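Local atomic coordinates of putative hemin storage protein (Bordetella bronchiseptica, PDB entry 6AU1), a protein that cleaves deacetylated poly-beta-(1,6)-N-acetylglucosamine and can disrupt bacterial biofilms, activities that lie in the glycoside hydrolase domain of PgaB (BpsB), the part present here. Residues V12-I17 / V44-F49; D73-V78 / K150-D155; Y91-V96 / G156-D161. All coordinates share one frame; numbering follows the deposited sequence.

Contact 1 of 3, residues V12-I17 / V44-F49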
# COMPACT_ATOMS: atom_id res chain seq x y z
N VAL A 12 -5.27 -9.27 -0.25
CA VAL A 12 -5.34 -10.45 0.61
C VAL A 12 -4.25 -10.46 1.68
O VAL A 12 -3.07 -10.24 1.37
CB VAL A 12 -5.22 -11.73 -0.24
CG1 VAL A 12 -5.06 -12.97 0.64
CG2 VAL A 12 -6.43 -11.87 -1.18
N ASP A 13 -4.65 -10.73 2.92
CA ASP A 13 -3.71 -10.83 4.03
C ASP A 13 -3.15 -12.23 4.16
O ASP A 13 -3.91 -13.18 4.34
CB ASP A 13 -4.39 -10.46 5.36
CG ASP A 13 -4.94 -9.07 5.35
OD1 ASP A 13 -4.12 -8.12 5.45
OD2 ASP A 13 -6.18 -8.91 5.26
N LEU A 14 -1.83 -12.38 4.07
CA LEU A 14 -1.21 -13.65 4.44
C LEU A 14 -1.36 -13.89 5.94
O LEU A 14 -1.25 -15.03 6.40
CB LEU A 14 0.27 -13.68 4.06
CG LEU A 14 0.61 -14.65 2.92
CD1 LEU A 14 -0.27 -14.37 1.75
CD2 LEU A 14 2.07 -14.58 2.51
N ASP A 15 -1.58 -12.82 6.71
CA ASP A 15 -1.87 -12.97 8.13
C ASP A 15 -3.15 -13.80 8.36
O ASP A 15 -3.31 -14.40 9.41
CB ASP A 15 -2.02 -11.60 8.82
CG ASP A 15 -0.71 -10.81 8.86
OD1 ASP A 15 0.37 -11.43 8.84
OD2 ASP A 15 -0.78 -9.56 8.92
N TYR A 16 -4.04 -13.82 7.36
CA TYR A 16 -5.26 -14.62 7.46
C TYR A 16 -5.02 -16.08 7.08
O TYR A 16 -5.76 -16.97 7.50
CB TYR A 16 -6.37 -14.08 6.55
CG TYR A 16 -7.13 -12.83 7.00
CD1 TYR A 16 -6.69 -12.03 8.05
CD2 TYR A 16 -8.30 -12.46 6.34
CE1 TYR A 16 -7.40 -10.89 8.42
CE2 TYR A 16 -9.02 -11.33 6.71
CZ TYR A 16 -8.57 -10.55 7.75
OH TYR A 16 -9.29 -9.43 8.10
N ILE A 17 -4.00 -16.32 6.26
CA ILE A 17 -3.66 -17.67 5.81
C ILE A 17 -2.81 -18.40 6.85
O ILE A 17 -3.03 -19.59 7.14
CB ILE A 17 -2.89 -17.64 4.47
CG1 ILE A 17 -3.71 -16.92 3.40
CG2 ILE A 17 -2.46 -19.06 4.05
CD1 ILE A 17 -2.98 -16.71 2.09
N VAL A 44 -4.65 -10.24 -7.68
CA VAL A 44 -4.64 -10.25 -6.22
C VAL A 44 -3.43 -9.48 -5.72
O VAL A 44 -2.30 -9.71 -6.16
CB VAL A 44 -4.61 -11.69 -5.66
CG1 VAL A 44 -4.32 -11.69 -4.14
CG2 VAL A 44 -5.93 -12.38 -5.97
N TYR A 45 -3.68 -8.54 -4.81
CA TYR A 45 -2.61 -7.81 -4.14
C TYR A 45 -2.25 -8.58 -2.88
O TYR A 45 -3.03 -8.58 -1.93
CB TYR A 45 -3.03 -6.38 -3.79
CG TYR A 45 -3.27 -5.47 -4.98
CD1 TYR A 45 -2.95 -5.86 -6.28
CD2 TYR A 45 -3.76 -4.18 -4.79
CE1 TYR A 45 -3.17 -5.00 -7.36
CE2 TYR A 45 -3.97 -3.32 -5.85
CZ TYR A 45 -3.67 -3.73 -7.12
OH TYR A 45 -3.88 -2.85 -8.17
N LEU A 46 -1.11 -9.26 -2.88
CA LEU A 46 -0.83 -10.27 -1.88
C LEU A 46 0.21 -9.81 -0.85
O LEU A 46 1.35 -9.50 -1.19
CB LEU A 46 -0.37 -11.56 -2.57
CG LEU A 46 -0.21 -12.77 -1.64
CD1 LEU A 46 -1.58 -13.16 -1.08
CD2 LEU A 46 0.41 -13.93 -2.42
N GLN A 47 -0.20 -9.76 0.42
CA GLN A 47 0.68 -9.35 1.53
C GLN A 47 1.95 -10.19 1.58
O GLN A 47 1.88 -11.42 1.65
CB GLN A 47 -0.08 -9.49 2.85
CG GLN A 47 0.53 -8.74 4.03
CD GLN A 47 -0.15 -9.11 5.34
OE1 GLN A 47 -0.75 -10.18 5.46
NE2 GLN A 47 -0.03 -8.24 6.34
N ALA A 48 3.12 -9.54 1.58
CA ALA A 48 4.38 -10.28 1.63
C ALA A 48 5.06 -10.14 2.99
O ALA A 48 6.10 -10.76 3.25
CB ALA A 48 5.32 -9.81 0.51
N PHE A 49 4.46 -9.31 3.85
CA PHE A 49 4.98 -9.00 5.19
C PHE A 49 3.97 -9.42 6.26
O PHE A 49 2.79 -9.62 5.96
CB PHE A 49 5.27 -7.49 5.31
CG PHE A 49 4.04 -6.62 5.17
CD1 PHE A 49 3.50 -6.35 3.91
CD2 PHE A 49 3.42 -6.08 6.29
CE1 PHE A 49 2.37 -5.54 3.77
CE2 PHE A 49 2.29 -5.29 6.17
CZ PHE A 49 1.76 -5.01 4.90

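Contact 2 of 3, residues D73-V78 / K150-D155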
# COMPACT_ATOMS: atom_id res chain seq x y z
N ASP A 73 7.50 -19.38 5.39
CA ASP A 73 7.88 -19.28 3.98
C ASP A 73 6.63 -19.48 3.14
O ASP A 73 6.34 -20.60 2.70
CB ASP A 73 8.95 -20.32 3.63
CG ASP A 73 9.66 -20.01 2.32
OD1 ASP A 73 9.19 -19.12 1.58
OD2 ASP A 73 10.68 -20.67 2.03
N LEU A 74 5.89 -18.39 2.91
CA LEU A 74 4.51 -18.54 2.48
C LEU A 74 4.18 -17.74 1.23
O LEU A 74 3.32 -18.14 0.45
CB LEU A 74 3.57 -18.12 3.62
CG LEU A 74 2.07 -18.34 3.50
CD1 LEU A 74 1.75 -19.79 3.18
CD2 LEU A 74 1.40 -17.92 4.81
N PHE A 75 4.83 -16.60 1.03
CA PHE A 75 4.46 -15.75 -0.11
C PHE A 75 4.66 -16.48 -1.45
O PHE A 75 3.77 -16.44 -2.31
CB PHE A 75 5.26 -14.44 -0.13
CG PHE A 75 4.87 -13.55 -1.28
CD1 PHE A 75 3.78 -12.71 -1.17
CD2 PHE A 75 5.56 -13.61 -2.48
CE1 PHE A 75 3.40 -11.89 -2.24
CE2 PHE A 75 5.19 -12.81 -3.56
CZ PHE A 75 4.10 -11.95 -3.44
N ASN A 76 5.80 -17.12 -1.64
CA ASN A 76 6.07 -17.77 -2.92
C ASN A 76 5.00 -18.81 -3.26
O ASN A 76 4.52 -18.87 -4.40
CB ASN A 76 7.46 -18.42 -2.95
CG ASN A 76 7.57 -19.63 -2.03
OD1 ASN A 76 7.23 -19.57 -0.84
ND2 ASN A 76 8.04 -20.77 -2.58
N ARG A 77 4.60 -19.62 -2.28
CA ARG A 77 3.70 -20.71 -2.62
C ARG A 77 2.25 -20.23 -2.81
O ARG A 77 1.53 -20.75 -3.65
CB ARG A 77 3.78 -21.83 -1.58
CG ARG A 77 3.14 -21.53 -0.24
CD ARG A 77 3.88 -22.28 0.88
NE ARG A 77 4.21 -23.67 0.55
CZ ARG A 77 3.46 -24.73 0.84
NH1 ARG A 77 2.29 -24.57 1.46
NH2 ARG A 77 3.86 -25.95 0.51
N VAL A 78 1.85 -19.18 -2.09
CA VAL A 78 0.51 -18.63 -2.29
C VAL A 78 0.45 -17.91 -3.63
O VAL A 78 -0.53 -18.03 -4.36
CB VAL A 78 0.11 -17.70 -1.14
CG1 VAL A 78 -1.26 -17.06 -1.41
CG2 VAL A 78 0.10 -18.50 0.18
N LYS A 150 14.18 -12.40 -5.53
CA LYS A 150 14.87 -13.69 -5.61
C LYS A 150 13.99 -14.84 -5.12
O LYS A 150 14.12 -15.97 -5.57
CB LYS A 150 16.15 -13.66 -4.76
CG LYS A 150 17.24 -12.74 -5.26
CD LYS A 150 18.35 -12.66 -4.20
CE LYS A 150 19.63 -12.06 -4.74
NZ LYS A 150 20.70 -12.01 -3.70
N ALA A 151 13.10 -14.55 -4.18
CA ALA A 151 12.38 -15.60 -3.45
C ALA A 151 11.10 -16.05 -4.13
O ALA A 151 10.59 -17.14 -3.84
CB ALA A 151 12.06 -15.12 -2.02
N ALA A 152 10.57 -15.23 -5.03
CA ALA A 152 9.24 -15.50 -5.55
C ALA A 152 9.05 -14.94 -6.94
O ALA A 152 9.78 -14.04 -7.37
CB ALA A 152 8.18 -14.94 -4.60
N HIS A 153 8.05 -15.47 -7.63
CA HIS A 153 7.67 -15.00 -8.95
C HIS A 153 6.33 -14.28 -8.85
O HIS A 153 5.36 -14.84 -8.33
CB HIS A 153 7.57 -16.18 -9.92
CG HIS A 153 7.18 -15.79 -11.31
ND1 HIS A 153 5.90 -15.96 -11.79
CD2 HIS A 153 7.89 -15.24 -12.31
CE1 HIS A 153 5.84 -15.53 -13.04
NE2 HIS A 153 7.04 -15.08 -13.38
N PHE A 154 6.27 -13.05 -9.34
CA PHE A 154 5.03 -12.27 -9.26
C PHE A 154 4.99 -11.25 -10.38
O PHE A 154 5.98 -11.07 -11.10
CB PHE A 154 4.89 -11.59 -7.89
CG PHE A 154 6.13 -10.89 -7.44
CD1 PHE A 154 7.10 -11.57 -6.71
CD2 PHE A 154 6.34 -9.55 -7.74
CE1 PHE A 154 8.26 -10.92 -6.30
CE2 PHE A 154 7.48 -8.91 -7.32
CZ PHE A 154 8.44 -9.59 -6.60
N ASP A 155 3.85 -10.59 -10.54
CA ASP A 155 3.58 -9.79 -11.73
C ASP A 155 3.69 -8.29 -11.51
O ASP A 155 3.81 -7.52 -12.46
CB ASP A 155 2.19 -10.13 -12.26
CG ASP A 155 2.03 -11.60 -12.53
OD1 ASP A 155 2.69 -12.08 -13.48
OD2 ASP A 155 1.27 -12.28 -11.80
O HOH W 1 6.09 -17.07 -6.45

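Contact 3 of 3, residues Y91-V96 / G156-D161. With EDO (1,2-ethanediol), chain G.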
# COMPACT_ATOMS: atom_id res chain seq x y z
N TYR A 91 0.32 -9.34 -7.30
CA TYR A 91 1.24 -8.25 -6.95
C TYR A 91 1.79 -8.51 -5.56
O TYR A 91 1.03 -8.91 -4.67
CB TYR A 91 0.54 -6.88 -6.92
CG TYR A 91 0.11 -6.28 -8.24
CD1 TYR A 91 -0.51 -7.03 -9.22
CD2 TYR A 91 0.28 -4.92 -8.47
CE1 TYR A 91 -0.94 -6.45 -10.42
CE2 TYR A 91 -0.13 -4.33 -9.66
CZ TYR A 91 -0.74 -5.10 -10.62
OH TYR A 91 -1.16 -4.53 -11.81
N ALA A 92 3.08 -8.28 -5.36
CA ALA A 92 3.65 -8.35 -4.03
C ALA A 92 3.37 -7.03 -3.31
O ALA A 92 3.77 -5.98 -3.79
CB ALA A 92 5.15 -8.62 -4.08
N TRP A 93 2.67 -7.12 -2.19
CA TRP A 93 2.34 -5.95 -1.37
C TRP A 93 3.35 -5.87 -0.23
O TRP A 93 3.42 -6.78 0.61
CB TRP A 93 0.89 -6.08 -0.89
CG TRP A 93 0.44 -5.18 0.21
CD1 TRP A 93 0.87 -3.90 0.47
CD2 TRP A 93 -0.53 -5.50 1.21
NE1 TRP A 93 0.21 -3.41 1.58
CE2 TRP A 93 -0.65 -4.37 2.05
CE3 TRP A 93 -1.32 -6.63 1.48
CZ2 TRP A 93 -1.52 -4.34 3.15
CZ3 TRP A 93 -2.18 -6.60 2.58
CH2 TRP A 93 -2.27 -5.46 3.39
N LEU A 94 4.18 -4.83 -0.22
CA LEU A 94 5.28 -4.72 0.75
C LEU A 94 5.37 -3.29 1.25
O LEU A 94 5.04 -2.37 0.52
CB LEU A 94 6.59 -5.15 0.07
CG LEU A 94 7.79 -5.68 0.87
CD1 LEU A 94 7.40 -6.88 1.73
CD2 LEU A 94 8.94 -6.01 -0.09
N PRO A 95 5.83 -3.10 2.50
CA PRO A 95 6.08 -1.73 2.98
C PRO A 95 7.16 -1.05 2.17
O PRO A 95 8.02 -1.70 1.58
CB PRO A 95 6.56 -1.95 4.42
CG PRO A 95 6.07 -3.32 4.81
CD PRO A 95 6.16 -4.11 3.52
N VAL A 96 7.13 0.27 2.15
CA VAL A 96 8.18 1.05 1.54
C VAL A 96 9.27 1.34 2.57
O VAL A 96 10.47 1.35 2.25
CB VAL A 96 7.62 2.37 0.97
CG1 VAL A 96 8.74 3.18 0.29
CG2 VAL A 96 6.48 2.08 -0.03
N GLY A 156 3.60 -7.88 -10.26
CA GLY A 156 3.64 -6.46 -9.95
C GLY A 156 4.01 -6.20 -8.51
O GLY A 156 4.17 -7.13 -7.72
N LEU A 157 4.13 -4.92 -8.17
CA LEU A 157 4.37 -4.50 -6.80
C LEU A 157 3.26 -3.56 -6.36
O LEU A 157 2.85 -2.68 -7.12
CB LEU A 157 5.70 -3.76 -6.65
CG LEU A 157 7.02 -4.51 -6.81
CD1 LEU A 157 8.13 -3.48 -6.93
CD2 LEU A 157 7.25 -5.44 -5.61
N LEU A 158 2.76 -3.76 -5.15
CA LEU A 158 1.92 -2.76 -4.51
C LEU A 158 2.71 -2.14 -3.38
O LEU A 158 3.01 -2.78 -2.37
CB LEU A 158 0.60 -3.34 -3.98
CG LEU A 158 -0.20 -2.35 -3.12
CD1 LEU A 158 -0.71 -1.14 -3.94
CD2 LEU A 158 -1.36 -3.05 -2.37
N PHE A 159 3.07 -0.88 -3.55
CA PHE A 159 3.74 -0.16 -2.48
C PHE A 159 2.70 0.27 -1.43
O PHE A 159 1.74 0.96 -1.74
CB PHE A 159 4.48 1.05 -3.05
CG PHE A 159 5.59 0.69 -4.00
CD1 PHE A 159 6.76 0.09 -3.54
CD2 PHE A 159 5.48 0.98 -5.36
CE1 PHE A 159 7.79 -0.24 -4.43
CE2 PHE A 159 6.51 0.66 -6.25
CZ PHE A 159 7.66 0.05 -5.78
N HIS A 160 2.93 -0.16 -0.19
CA HIS A 160 2.03 0.00 0.96
C HIS A 160 1.76 1.45 1.33
O HIS A 160 2.51 2.34 0.92
CB HIS A 160 2.66 -0.74 2.14
CG HIS A 160 1.78 -0.90 3.35
ND1 HIS A 160 0.41 -1.04 3.28
CD2 HIS A 160 2.10 -0.98 4.67
CE1 HIS A 160 -0.08 -1.20 4.50
NE2 HIS A 160 0.92 -1.16 5.36
N ASP A 161 0.72 1.68 2.13
CA ASP A 161 0.37 3.03 2.59
C ASP A 161 1.25 3.52 3.74
O ASP A 161 0.99 4.58 4.30
CB ASP A 161 -1.13 3.10 2.99
CG ASP A 161 -1.50 2.20 4.19
OD1 ASP A 161 -0.62 1.76 4.96
OD2 ASP A 161 -2.71 1.96 4.38
C1 EDO G . -0.26 3.29 7.98
O1 EDO G . 0.53 2.43 7.14
C2 EDO G . 0.29 4.71 7.93
O2 EDO G . 0.03 5.29 6.64

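Contact 1 of 3, residues V12-I17 / V44-F49
Val44 and Val12 meet methyl to methyl on neighbouring parallel strands, 43-47 and 8-12, which helix 22-39 joins as a beta-alpha-beta crossover of the TIM barrel. CG1 of Val44 lies 3.6 Å from CG2 of Val12. Both valines also touch that helix, Val12 through Leu32 and Val44 through Met36, so the pair belongs to the interface between barrel wall and helical layer. Tyr45 takes part through its backbone: its O accepts the N-H of Val12 at 2.9 Å, while its ring meets that of Tyr91 on the next strand. At Leu46, CG stands anti to the backbone N (chi1 -173°), which carries CD1 to Leu14, where the two CD1 atoms of Leu46 and Leu14 are 3.3 Å apart, a tight fit. Gln47 N then donates to Val12 O at 3.1 Å and completes the backbone pairing. From the last residue of the strand, the extended side chain of Gln47 reaches across to the short helix 14-17, with its CG packed on one face of the Phe49 ring. The amide is held at both tips, which fixes its rotation. OE1 of Gln47 accepts Asp15 N at 3.0 Å. Asp15 is itself held by Tyr62 OH at OD1 and by Asp51 N at OD2. On the other tip, Gln47 NE2 donates to Asp15 OD2 at 3.0 Å, meeting it from above the carboxylate, 62° out of its plane.

Contact 2 of 3, residues D73-V78 / K150-D155
Asn76 and Ala152 bring their CA atoms to 4.7 Å where the first turn of helix 75-86, with Leu74 at the N-cap position, passes the chain just as it leaves helix 135-151. The contact lies in the helical layer outside the TIM-barrel wall, where the start of helix 75-86 meets the loop leading into strand 156-159. Ala152 is the first residue to abandon helical torsions there, and its extended backbone points the methyl at the opposing helix. That methyl fits against two residues of the turn. It faces the CA and CB of Asn76 and also sits at the edge of the Phe75 ring, in the ring plane, with Ala152 CB 3.6 Å from Phe75 CD2. Next to it, Asn76 CB rests 3.5 Å from the carbonyl oxygen of Ala151.

Phe75 CG is anti to the backbone N (chi1 -179°), which sends the ring away from its own helix and along the 152-154 chain. Having passed Ala152, the ring arrives at Phe154, where Phe75 CE2 and Phe154 CD1 are 3.9 Å apart. The rings form an offset edge-to-face pair, the edge of Phe75 directed at the face of Phe154, with centroids 6.0 Å apart and planes at 79°. Phe154 also packs on Val220 of helix 195-223, and Gln224 holds the backbone on the way, accepting from Phe154 N and donating to Ala152 O.

The polar link between the segments is indirect: a water donates to Asn76 O at 3.1 Å and accepts from His153 N at 2.8 Å. No direct hydrogen bond joins the two backbones, so the fit rests on a methyl and on one phenyl edge set against the face of another ring, and the water serves the peptide groups that the helix and the departing chain turn toward each other.

Contact 3 of 3, residues Y91-V96 / G156-D161
Trp93 and Leu158 stand abreast on adjacent parallel strands of the TIM barrel, 91-94 and 156-159, whose axes diverge by 25°. Four backbone bonds zip the pair together: Ala92 N to Gly156 O, Leu158 N to Ala92 O, Leu94 N to Leu158 O, and His160 N to Leu94 O, the last carrying the ladder just past the end of strand 156-159.

The Trp93 side chain can be followed outward. Its CB lies 4.1 Å from Leu158 CB. CG is anti to the backbone N (chi1 166°), and this lays the indole alongside Leu158, whose CD2 sits over one face, 4.0 Å from the centroid of the five-membered ring, in a CH-pi contact. Trp93 CD1 is 3.7 Å from that same Leu158 CD2, while the Leu158 carbonyl oxygen lies at the ring edge, in plane. Farther out, Trp93 NE1 comes to 2.9 Å from His160 ND1, and CZ2 of Trp93 is 3.7 Å from CE1 of His160. The indole thus turns its edge to the imidazole face in an offset edge-to-face pair, with planes at 67°.

At the start of the strands Gly156 CA lies over the face of the Tyr91 ring, 4.1 Å from its centroid. At the far end, Asp161 OD1 accepts a hydrogen bond from O1 of a 1,2-ethanediol at 2.6 Å; the diol, probably from the crystallisation liquor, also bonds to Asp161 O and to Tyr236 OH.

Tyr91, Trp93 and Leu158 share one face of the sheet, whereas Ala92, Leu94, Leu157 and Phe159 line the other, packing on helices 135-151 and 195-223, with strands 43-47 and 230-235 flanking the pair within the barrel wall.

Contacts 1 and 3 are two seams of one barrel wall, their centres about 11 Å apart, separated by the pairing of strands 43-47 and 89-94, to which the probable hydrogen bond from Leu46 N to Tyr91 O (2.8 Å) belongs. Contact 2 lies outside that wall, about 11 Å from contact 1 and 13 Å from contact 3, centre to centre. Phe75 ties it to both: its CE1 is 3.3 Å from Leu46 O, and its CZ is 3.5 Å from Ala92 CB. At the C-terminal strand ends, where TIM barrels place their active sites, the Phe49 ring meets Trp93 and His160, so contacts 1 and 3 probably help shape that end of the barrel; the diol is bound at Asp161, next to His160 in sequence.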